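Local coordinates for ZmpA Glycopeptidase (Clostridium perfringens, PDB 6XSX), which acts as a glycopeptidase, a metalloprotease that probably cleaves the polypeptide of glycosylated proteins, represented here by its M60 catalytic module, at residues Ala54-Gly58 / Thr101-Lys105; Lys71-Lys75 / Ser123-Thr127; Asn254-Thr260 / Glu282-Asn286; Trp356-Tyr361 / Leu431-Asp436. One frame throughout, in Å; residues are numbered along the deposited sequence.

In the fold
Interactions 1 and 2 come first along the chain, and their segments alternate. Their centres lie about 22 Å apart in the N-terminal beta region, and the strands 75-80 and 117-123 that pair at interaction 2 belong to the same ten-strand mixed sheet as strand 49-56 of interaction 1. Interaction 3 follows, about 26 Å from interaction 1 between centres; it sets the far edge of that sheet, strand 254-256, against helix 277-286, which carries the HExxH pattern. Interaction 4 comes last, on the opposite side of the chain's centre from interactions 1 and 2, in the helical region before the C-terminal beta sheet. One sheet thus runs from the peripheral beta region to the probable active site.

Interaction 1 of 4, residues Ala54-Gly58 / Thr101-Lys105; sequences AVKSG and TIPEK
Val55 and Ile102 meet with their side chains crossing at about a right angle. Val55 CG2 lies 3.8 Å from Ile102 CG2 and touches CG1 of the same isoleucine about as closely, so the valine methyl sits in the fork of the two branches. Ile102 can offer that fork because its CG1 stands anti to the carbonyl carbon (chi1 -62°), which leaves CG2 anti to the backbone N. Its CB meanwhile rests 3.5 Å from Lys56 O.

Past this apolar pair the contact turns polar. Ser57 OG donates to Pro103 O at 2.6 Å, tilted 18° from the carbonyl plane. The same hydroxyl accepts a hydrogen bond from a water (OG to water O 2.6 Å), and that water in turn accepts from Lys105 N, so the serine holds the 101-105 backbone once directly and once through water. Next door, Gly58 N donates to Ile102 O at 2.8 Å and 158°. Glu104 runs alongside the serine, CB to CB 3.7 Å from Ser57, before its carboxylate leaves for a salt bridge with Lys116; Lys56 heads away to Asp172.

The two chain directions are nearly perpendicular here, where strand 49-56 of the mixed sheet ends and the chain leaves strand 96-101 at the edge of a four-strand antiparallel sheet. The contact therefore ties the two sheets together at one end, with Phe78 of strand 75-80 and Ile61 of strand 60-66 both packed against Val55 and Ile102.

Interaction 2 of 4, residues Lys71-Lys75 / Ser123-Thr127; sequences KPTPK and SNPYT
Pro72 sets its CB-CG edge on one face of the Tyr126 ring, CB 3.6 Å above the plane and over its centre. This is a CH-pi contact, with CB 11° off the ring normal, and Pro72 CG extends the cover toward the Tyr126 CG and CD1 side. At the ring edge, in plane, sits Asn124 OD1, which is hydrogen-bonded to Gln131 NE2, while Asn124 ND2 bonds Gln28 O. The same oxygen meets Pro74 CB at 3.5 Å, with the asparagine and Pro74 side chains lying side by side and pointing the same way.

The contact belongs to the end of an antiparallel strand pair. Strands 75-80 and 117-123 meet at Lys75 and Ser123, a hydrogen-bonded pair in which Lys75 N donates to Ser123 O at 2.8 Å and Ser123 N returns a bond to Lys75 O at 3.0 Å. The backbones stay close at Pro74 and Asn124 and have separated by Pro72 and Tyr126; an inverse gamma turn centred on Pro125 brings Tyr126 round toward the facing segment.

At the far end of the ring, a bend at chi2 helps bring Lys75 CE to 3.5 Å from Tyr126 OH, and a second at chi4 turns NZ toward a water. That water donates to Thr73 O at 2.7 Å, accepts from Lys75 NZ and lies 2.6 Å from Tyr126 OH.

Interaction 3 of 4, residues Asn254-Thr260 / Glu282-Asn286; sequences NAGNGIT and EMGHN
Glu282 reaches along the Asn254-Ala255 backbone. Its CB starts 3.5 Å from Thr260 OG1, the two side chains crossing at about a right angle. CG follows at 3.4 Å from Asn254 O. A bend at chi2 (-43°) then swings CD round, and OE1 lies over the Asn254-Ala255 peptide, 2.9 Å from Asn254 C, without a hydrogen bond to that peptide's N-H; it also touches Ala255 CB. That methyl also meets His285 CB, one turn further on.

Asn286 holds the hairpin by its type I' turn. Its OD1 accepts from Gly258 N at 2.9 Å, the donor standing well above the carbonyl plane, while its ND2 donates to Ile259 O at 3.0 Å in the plane of its own amide.

Glu282 and His285, with His281, fit the HExxH signature of zinc peptidases and so are probably part of the catalytic centre, although no metal is bound to the histidines here. Helix 277-286 runs almost parallel to strand 254-256, 18° between their short axes. That short, weakly bonded strand is one edge of the mixed sheet, and its neighbour 259-262 pairs with strand 240-244, whose Tyr240 hydroxyl bonds both Thr260 and Asn286; Met283 packs on helix 206-224.

Interaction 4 of 4, residues Trp356-Tyr361 / Leu431-Asp436; sequences WQLQLY and LWYAND
The last turns of helix 347-361 pack against a 3-10 turn and the extended residues that lead into helix 437-440, and Gln357 and Trp356 pin the two together. Gln357 NE2 donates to Trp432 O at 2.8 Å and to Ala434 O, also at 2.8 Å. The two bonds differ in approach: NE2 stands above the carbonyl plane of Trp432 but reaches Ala434 O in plane, on a lone pair. With Gln357 OE1 hydrogen-bonded to His409 NE2, the amide is held at both ends and its orientation is fixed. Its extended chain beyond CG carries it past Ala434, whose CB touches Gln357 CB at 3.7 Å.

Further along, the indole of Trp356 meets Asp436 edge-on. Trp356 NE1 donates to Asp436 OD1 at 3.1 Å, nearly straight at 170°, and is received on the syn lone pair of that oxygen, with the ring and carboxylate planes 77° apart. A chi1 of 180° puts the indole opposite the backbone N and beside Leu360, whose CG lies over one of its faces. The other carboxylate oxygen, OD2, is bonded by Ser314, Thr317 and Trp322, so Asp436 is well satisfied in a buried place.

On the other flank, Leu431 CD2 sits over the centre of the Tyr361 ring, 3.6 Å from its centroid, a CH-pi contact, and Leu431 CD1 packs on Leu358 CD2.

Asn435 OD1 caps Lys437 N in the turn that leads into helix 437-440, while Tyr433 stacks on Phe492: a helix-to-loop junction joining the helical part of the module to its C-terminal beta sheet.

Interaction 1 of 4, residues Ala54-Gly58 / Thr101-Lys105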
# COMPACT_ATOMS: atom_id res chain seq x y z
N ALA A 54 -28.87 0.45 -9.73
CA ALA A 54 -28.29 1.01 -10.94
C ALA A 54 -29.26 2.01 -11.55
O ALA A 54 -30.47 1.83 -11.45
CB ALA A 54 -27.97 -0.09 -11.92
N VAL A 55 -28.70 3.03 -12.21
CA VAL A 55 -29.49 4.03 -12.92
C VAL A 55 -28.78 4.38 -14.23
O VAL A 55 -27.57 4.18 -14.36
CB VAL A 55 -29.72 5.28 -12.05
CG1 VAL A 55 -30.74 5.02 -10.94
CG2 VAL A 55 -28.41 5.81 -11.47
N LYS A 56 -29.57 4.92 -15.17
CA LYS A 56 -29.09 5.52 -16.40
C LYS A 56 -29.06 7.03 -16.22
O LYS A 56 -29.98 7.60 -15.64
CB LYS A 56 -30.06 5.20 -17.54
CG LYS A 56 -30.25 3.73 -17.85
CD LYS A 56 -31.27 3.46 -18.93
CE LYS A 56 -31.48 1.97 -19.12
NZ LYS A 56 -32.31 1.68 -20.32
N SER A 57 -28.02 7.68 -16.77
CA SER A 57 -27.98 9.14 -16.80
C SER A 57 -29.26 9.65 -17.45
O SER A 57 -29.70 9.10 -18.45
CB SER A 57 -26.74 9.64 -17.52
OG SER A 57 -25.58 9.51 -16.68
N GLY A 58 -29.86 10.70 -16.87
CA GLY A 58 -31.04 11.31 -17.46
C GLY A 58 -32.35 10.65 -17.05
O GLY A 58 -33.42 11.13 -17.41
N THR A 101 -33.32 13.82 -11.20
CA THR A 101 -32.78 13.49 -12.51
C THR A 101 -31.32 13.05 -12.34
O THR A 101 -30.51 13.80 -11.80
CB THR A 101 -32.95 14.64 -13.51
OG1 THR A 101 -34.36 14.90 -13.60
CG2 THR A 101 -32.44 14.34 -14.90
N ILE A 102 -31.02 11.83 -12.77
CA ILE A 102 -29.66 11.32 -12.64
C ILE A 102 -28.75 12.13 -13.56
O ILE A 102 -29.05 12.31 -14.73
CB ILE A 102 -29.60 9.80 -12.91
CG1 ILE A 102 -30.45 9.03 -11.90
CG2 ILE A 102 -28.15 9.31 -12.94
CD1 ILE A 102 -30.10 9.32 -10.43
N PRO A 103 -27.62 12.68 -13.07
CA PRO A 103 -26.75 13.49 -13.93
C PRO A 103 -25.93 12.65 -14.92
O PRO A 103 -25.97 11.42 -14.90
CB PRO A 103 -25.84 14.20 -12.91
CG PRO A 103 -25.74 13.21 -11.76
CD PRO A 103 -27.11 12.57 -11.69
N GLU A 104 -25.17 13.36 -15.76
CA GLU A 104 -24.43 12.74 -16.84
C GLU A 104 -23.01 13.31 -16.87
O GLU A 104 -22.83 14.53 -16.88
CB GLU A 104 -25.16 12.97 -18.16
CG GLU A 104 -24.51 12.28 -19.34
CD GLU A 104 -25.15 12.53 -20.70
OE1 GLU A 104 -26.14 13.29 -20.75
OE2 GLU A 104 -24.66 11.96 -21.71
N LYS A 105 -22.01 12.43 -16.87
CA LYS A 105 -20.62 12.85 -16.97
C LYS A 105 -20.31 13.19 -18.43
O LYS A 105 -20.93 12.64 -19.34
CB LYS A 105 -19.70 11.75 -16.43
CG LYS A 105 -19.69 11.57 -14.92
CD LYS A 105 -19.30 12.83 -14.17
CE LYS A 105 -19.04 12.59 -12.70
NZ LYS A 105 -18.30 13.71 -12.07
O HOH W 1 -23.04 9.88 -16.99

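Interaction 2 of 4, residues Lys71-Lys75 / Ser123-Thr127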
# COMPACT_ATOMS: atom_id res chain seq x y z
N LYS A 71 -33.02 18.28 11.13
CA LYS A 71 -31.75 17.58 11.26
C LYS A 71 -31.11 17.36 9.90
O LYS A 71 -31.80 17.27 8.88
CB LYS A 71 -31.95 16.22 11.93
CG LYS A 71 -32.32 16.25 13.41
CD LYS A 71 -31.42 17.12 14.25
CE LYS A 71 -31.91 17.20 15.69
NZ LYS A 71 -30.99 18.01 16.51
N PRO A 72 -29.77 17.23 9.81
CA PRO A 72 -29.11 17.01 8.52
C PRO A 72 -29.49 15.69 7.85
O PRO A 72 -29.78 14.69 8.52
CB PRO A 72 -27.62 17.15 8.84
CG PRO A 72 -27.52 16.83 10.32
CD PRO A 72 -28.81 17.36 10.93
N THR A 73 -29.51 15.70 6.52
CA THR A 73 -29.98 14.59 5.71
C THR A 73 -28.79 13.90 5.07
O THR A 73 -27.79 14.55 4.75
CB THR A 73 -30.91 15.09 4.60
OG1 THR A 73 -30.22 16.09 3.83
CG2 THR A 73 -32.22 15.63 5.13
N PRO A 74 -28.87 12.56 4.86
CA PRO A 74 -27.84 11.83 4.12
C PRO A 74 -27.86 12.27 2.65
O PRO A 74 -28.77 12.98 2.22
CB PRO A 74 -28.28 10.36 4.22
CG PRO A 74 -29.78 10.43 4.46
CD PRO A 74 -29.98 11.69 5.28
N LYS A 75 -26.83 11.84 1.92
CA LYS A 75 -26.65 12.15 0.52
C LYS A 75 -26.66 10.85 -0.29
O LYS A 75 -26.34 9.77 0.23
CB LYS A 75 -25.36 12.96 0.35
CG LYS A 75 -25.46 14.37 0.94
CD LYS A 75 -24.22 14.91 1.61
CE LYS A 75 -24.48 16.16 2.44
NZ LYS A 75 -25.42 17.11 1.80
N SER A 123 -24.05 8.24 1.37
CA SER A 123 -23.07 8.88 2.21
C SER A 123 -23.83 9.60 3.31
O SER A 123 -24.75 10.37 3.01
CB SER A 123 -22.24 9.84 1.40
OG SER A 123 -21.40 10.60 2.25
N ASN A 124 -23.48 9.32 4.57
CA ASN A 124 -24.18 9.91 5.70
C ASN A 124 -23.15 10.46 6.68
O ASN A 124 -22.95 9.87 7.75
CB ASN A 124 -25.12 8.93 6.39
CG ASN A 124 -26.08 9.62 7.34
OD1 ASN A 124 -26.43 10.78 7.12
ND2 ASN A 124 -26.48 8.93 8.39
N PRO A 125 -22.49 11.59 6.37
CA PRO A 125 -21.30 12.03 7.10
C PRO A 125 -21.60 12.86 8.35
O PRO A 125 -21.06 13.95 8.52
CB PRO A 125 -20.54 12.79 5.99
CG PRO A 125 -21.67 13.48 5.22
CD PRO A 125 -22.84 12.51 5.27
N TYR A 126 -22.47 12.33 9.22
CA TYR A 126 -22.89 13.02 10.43
C TYR A 126 -22.85 12.05 11.61
O TYR A 126 -22.99 10.84 11.44
CB TYR A 126 -24.30 13.60 10.26
CG TYR A 126 -24.41 14.55 9.09
CD1 TYR A 126 -23.95 15.86 9.19
CD2 TYR A 126 -24.94 14.13 7.88
CE1 TYR A 126 -24.03 16.73 8.11
CE2 TYR A 126 -25.01 14.98 6.79
CZ TYR A 126 -24.55 16.28 6.91
OH TYR A 126 -24.63 17.11 5.83
N THR A 127 -22.70 12.62 12.81
CA THR A 127 -22.71 11.84 14.04
C THR A 127 -24.14 11.73 14.57
O THR A 127 -25.01 12.53 14.22
CB THR A 127 -21.81 12.49 15.09
OG1 THR A 127 -22.47 13.69 15.51
CG2 THR A 127 -20.42 12.81 14.57
O HOH W 2 -26.75 16.97 4.35

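Interaction 3 of 4, residues Asn254-Thr260 / Glu282-Asn286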
# COMPACT_ATOMS: atom_id res chain seq x y z
N ASN A 254 -3.59 4.43 -10.38
CA ASN A 254 -3.54 5.70 -9.67
C ASN A 254 -4.20 5.62 -8.29
O ASN A 254 -4.75 4.58 -7.90
CB ASN A 254 -4.07 6.87 -10.51
CG ASN A 254 -5.57 6.87 -10.66
OD1 ASN A 254 -6.25 5.96 -10.19
ND2 ASN A 254 -6.10 7.90 -11.31
N ALA A 255 -4.14 6.76 -7.57
CA ALA A 255 -4.54 6.84 -6.17
C ALA A 255 -4.95 8.27 -5.79
O ALA A 255 -4.57 9.23 -6.45
CB ALA A 255 -3.42 6.36 -5.29
N GLY A 256 -5.70 8.37 -4.69
CA GLY A 256 -6.22 9.61 -4.14
C GLY A 256 -7.59 9.39 -3.50
O GLY A 256 -8.37 8.56 -3.98
N ASN A 257 -7.86 10.10 -2.41
CA ASN A 257 -9.20 10.18 -1.84
C ASN A 257 -9.69 8.80 -1.37
O ASN A 257 -10.89 8.52 -1.38
CB ASN A 257 -10.17 10.87 -2.80
CG ASN A 257 -9.77 12.30 -3.10
OD1 ASN A 257 -9.78 13.15 -2.21
ND2 ASN A 257 -9.37 12.56 -4.34
N GLY A 258 -8.75 7.95 -0.96
CA GLY A 258 -9.07 6.60 -0.51
C GLY A 258 -9.59 5.73 -1.64
O GLY A 258 -10.39 4.83 -1.41
N ILE A 259 -9.13 6.00 -2.86
CA ILE A 259 -9.53 5.24 -4.03
C ILE A 259 -8.27 4.75 -4.74
O ILE A 259 -7.37 5.54 -5.01
CB ILE A 259 -10.41 6.11 -4.97
CG1 ILE A 259 -11.74 6.47 -4.31
CG2 ILE A 259 -10.60 5.45 -6.32
CD1 ILE A 259 -12.38 7.76 -4.83
N THR A 260 -8.24 3.44 -5.05
CA THR A 260 -7.30 2.90 -6.02
C THR A 260 -8.01 2.72 -7.37
O THR A 260 -9.07 2.11 -7.45
CB THR A 260 -6.72 1.55 -5.57
OG1 THR A 260 -5.82 1.77 -4.49
CG2 THR A 260 -6.03 0.80 -6.69
N GLU A 282 -0.47 2.01 -4.79
CA GLU A 282 -1.59 2.94 -4.78
C GLU A 282 -2.19 3.05 -3.38
O GLU A 282 -2.55 4.14 -2.95
CB GLU A 282 -2.67 2.56 -5.78
CG GLU A 282 -2.18 2.53 -7.22
CD GLU A 282 -1.29 3.70 -7.62
OE1 GLU A 282 -1.59 4.83 -7.22
OE2 GLU A 282 -0.28 3.47 -8.33
N MET A 283 -2.34 1.92 -2.69
CA MET A 283 -2.89 1.98 -1.34
C MET A 283 -1.95 2.81 -0.47
O MET A 283 -2.40 3.62 0.35
CB MET A 283 -3.10 0.58 -0.75
CG MET A 283 -3.67 0.61 0.66
SD MET A 283 -4.36 -0.99 1.18
CE MET A 283 -5.78 -1.09 0.08
N GLY A 284 -0.63 2.62 -0.68
CA GLY A 284 0.41 3.37 0.01
C GLY A 284 0.24 4.89 -0.11
O GLY A 284 0.34 5.60 0.89
N HIS A 285 -0.02 5.37 -1.33
CA HIS A 285 -0.25 6.79 -1.56
C HIS A 285 -1.43 7.27 -0.72
O HIS A 285 -1.42 8.40 -0.25
CB HIS A 285 -0.63 7.07 -3.02
CG HIS A 285 0.50 7.16 -3.99
ND1 HIS A 285 1.65 7.87 -3.72
CD2 HIS A 285 0.63 6.67 -5.24
CE1 HIS A 285 2.47 7.79 -4.76
NE2 HIS A 285 1.85 7.06 -5.72
N ASN A 286 -2.45 6.42 -0.57
CA ASN A 286 -3.67 6.81 0.10
C ASN A 286 -3.47 6.86 1.61
O ASN A 286 -4.19 7.58 2.31
CB ASN A 286 -4.85 5.91 -0.29
CG ASN A 286 -5.56 6.41 -1.54
OD1 ASN A 286 -5.90 7.59 -1.63
ND2 ASN A 286 -5.79 5.52 -2.49

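Interaction 4 of 4, residues Trp356-Tyr361 / Leu431-Asp436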
# COMPACT_ATOMS: atom_id res chain seq x y z
N TRP A 356 13.79 0.98 4.81
CA TRP A 356 13.46 -0.41 4.55
C TRP A 356 14.41 -1.33 5.32
O TRP A 356 13.99 -2.33 5.90
CB TRP A 356 13.45 -0.68 3.05
CG TRP A 356 13.13 -2.11 2.70
CD1 TRP A 356 13.90 -2.98 2.00
CD2 TRP A 356 11.94 -2.83 3.08
NE1 TRP A 356 13.26 -4.19 1.89
CE2 TRP A 356 12.07 -4.13 2.56
CE3 TRP A 356 10.78 -2.51 3.81
CZ2 TRP A 356 11.09 -5.11 2.74
CZ3 TRP A 356 9.81 -3.48 3.99
CH2 TRP A 356 9.97 -4.76 3.46
N GLN A 357 15.71 -0.99 5.31
CA GLN A 357 16.73 -1.76 6.01
C GLN A 357 16.43 -1.85 7.50
O GLN A 357 16.58 -2.92 8.09
CB GLN A 357 18.11 -1.13 5.81
CG GLN A 357 18.64 -1.27 4.39
CD GLN A 357 20.06 -0.77 4.27
OE1 GLN A 357 20.39 0.31 4.74
NE2 GLN A 357 20.91 -1.57 3.63
N LEU A 358 16.04 -0.73 8.11
CA LEU A 358 15.69 -0.71 9.53
C LEU A 358 14.48 -1.61 9.79
O LEU A 358 14.39 -2.21 10.85
CB LEU A 358 15.43 0.73 10.00
CG LEU A 358 16.63 1.68 9.93
CD1 LEU A 358 16.24 3.10 10.31
CD2 LEU A 358 17.78 1.19 10.80
N GLN A 359 13.57 -1.70 8.80
CA GLN A 359 12.36 -2.51 8.92
C GLN A 359 12.69 -3.99 8.72
O GLN A 359 12.08 -4.85 9.34
CB GLN A 359 11.30 -2.05 7.92
CG GLN A 359 10.03 -2.89 7.92
CD GLN A 359 9.22 -2.77 9.19
OE1 GLN A 359 9.39 -1.85 9.99
NE2 GLN A 359 8.33 -3.71 9.41
N LEU A 360 13.67 -4.28 7.86
CA LEU A 360 14.15 -5.65 7.72
C LEU A 360 14.77 -6.10 9.04
O LEU A 360 14.58 -7.23 9.48
CB LEU A 360 15.17 -5.71 6.57
CG LEU A 360 14.61 -5.62 5.15
CD1 LEU A 360 15.74 -5.37 4.15
CD2 LEU A 360 13.89 -6.90 4.77
N TYR A 361 15.51 -5.18 9.69
CA TYR A 361 16.23 -5.48 10.92
C TYR A 361 15.26 -5.73 12.07
O TYR A 361 15.47 -6.65 12.85
CB TYR A 361 17.23 -4.37 11.26
CG TYR A 361 17.88 -4.50 12.62
CD1 TYR A 361 18.77 -5.53 12.88
CD2 TYR A 361 17.58 -3.62 13.64
CE1 TYR A 361 19.37 -5.66 14.13
CE2 TYR A 361 18.16 -3.74 14.89
CZ TYR A 361 19.07 -4.76 15.13
OH TYR A 361 19.64 -4.90 16.36
N LEU A 431 24.05 -1.94 10.23
CA LEU A 431 22.66 -2.10 9.81
C LEU A 431 22.52 -1.79 8.32
O LEU A 431 21.59 -2.27 7.69
CB LEU A 431 21.77 -1.19 10.66
CG LEU A 431 21.77 -1.45 12.17
CD1 LEU A 431 20.90 -0.43 12.87
CD2 LEU A 431 21.30 -2.86 12.51
N TRP A 432 23.46 -1.01 7.77
CA TRP A 432 23.39 -0.63 6.36
C TRP A 432 23.71 -1.80 5.43
O TRP A 432 23.65 -1.64 4.21
CB TRP A 432 24.27 0.59 6.05
CG TRP A 432 25.63 0.49 6.67
CD1 TRP A 432 26.77 0.00 6.09
CD2 TRP A 432 26.00 0.87 8.01
NE1 TRP A 432 27.82 0.06 6.97
CE2 TRP A 432 27.38 0.59 8.16
CE3 TRP A 432 25.30 1.42 9.10
CZ2 TRP A 432 28.07 0.85 9.35
CZ3 TRP A 432 25.98 1.67 10.27
CH2 TRP A 432 27.34 1.38 10.39
N TYR A 433 24.06 -2.96 5.99
CA TYR A 433 24.25 -4.14 5.15
C TYR A 433 22.95 -4.94 5.00
O TYR A 433 22.92 -5.93 4.28
CB TYR A 433 25.38 -5.04 5.69
CG TYR A 433 26.79 -4.52 5.57
CD1 TYR A 433 27.13 -3.56 4.63
CD2 TYR A 433 27.80 -5.02 6.38
CE1 TYR A 433 28.43 -3.07 4.52
CE2 TYR A 433 29.11 -4.55 6.28
CZ TYR A 433 29.42 -3.57 5.35
OH TYR A 433 30.70 -3.10 5.24
N ALA A 434 21.87 -4.51 5.68
CA ALA A 434 20.60 -5.22 5.57
C ALA A 434 20.16 -5.28 4.11
O ALA A 434 20.34 -4.32 3.36
CB ALA A 434 19.52 -4.55 6.41
N ASN A 435 19.59 -6.43 3.73
CA ASN A 435 19.06 -6.65 2.39
C ASN A 435 18.03 -7.77 2.43
O ASN A 435 17.89 -8.46 3.44
CB ASN A 435 20.17 -6.85 1.35
CG ASN A 435 20.89 -8.17 1.52
OD1 ASN A 435 20.38 -9.20 1.11
ND2 ASN A 435 22.08 -8.15 2.11
N ASP A 436 17.31 -7.96 1.32
CA ASP A 436 16.18 -8.86 1.21
C ASP A 436 16.54 -10.31 1.54
O ASP A 436 15.64 -11.07 1.90
CB ASP A 436 15.47 -8.73 -0.15
CG ASP A 436 14.80 -7.38 -0.36
OD1 ASP A 436 14.57 -6.68 0.63
OD2 ASP A 436 14.56 -7.03 -1.51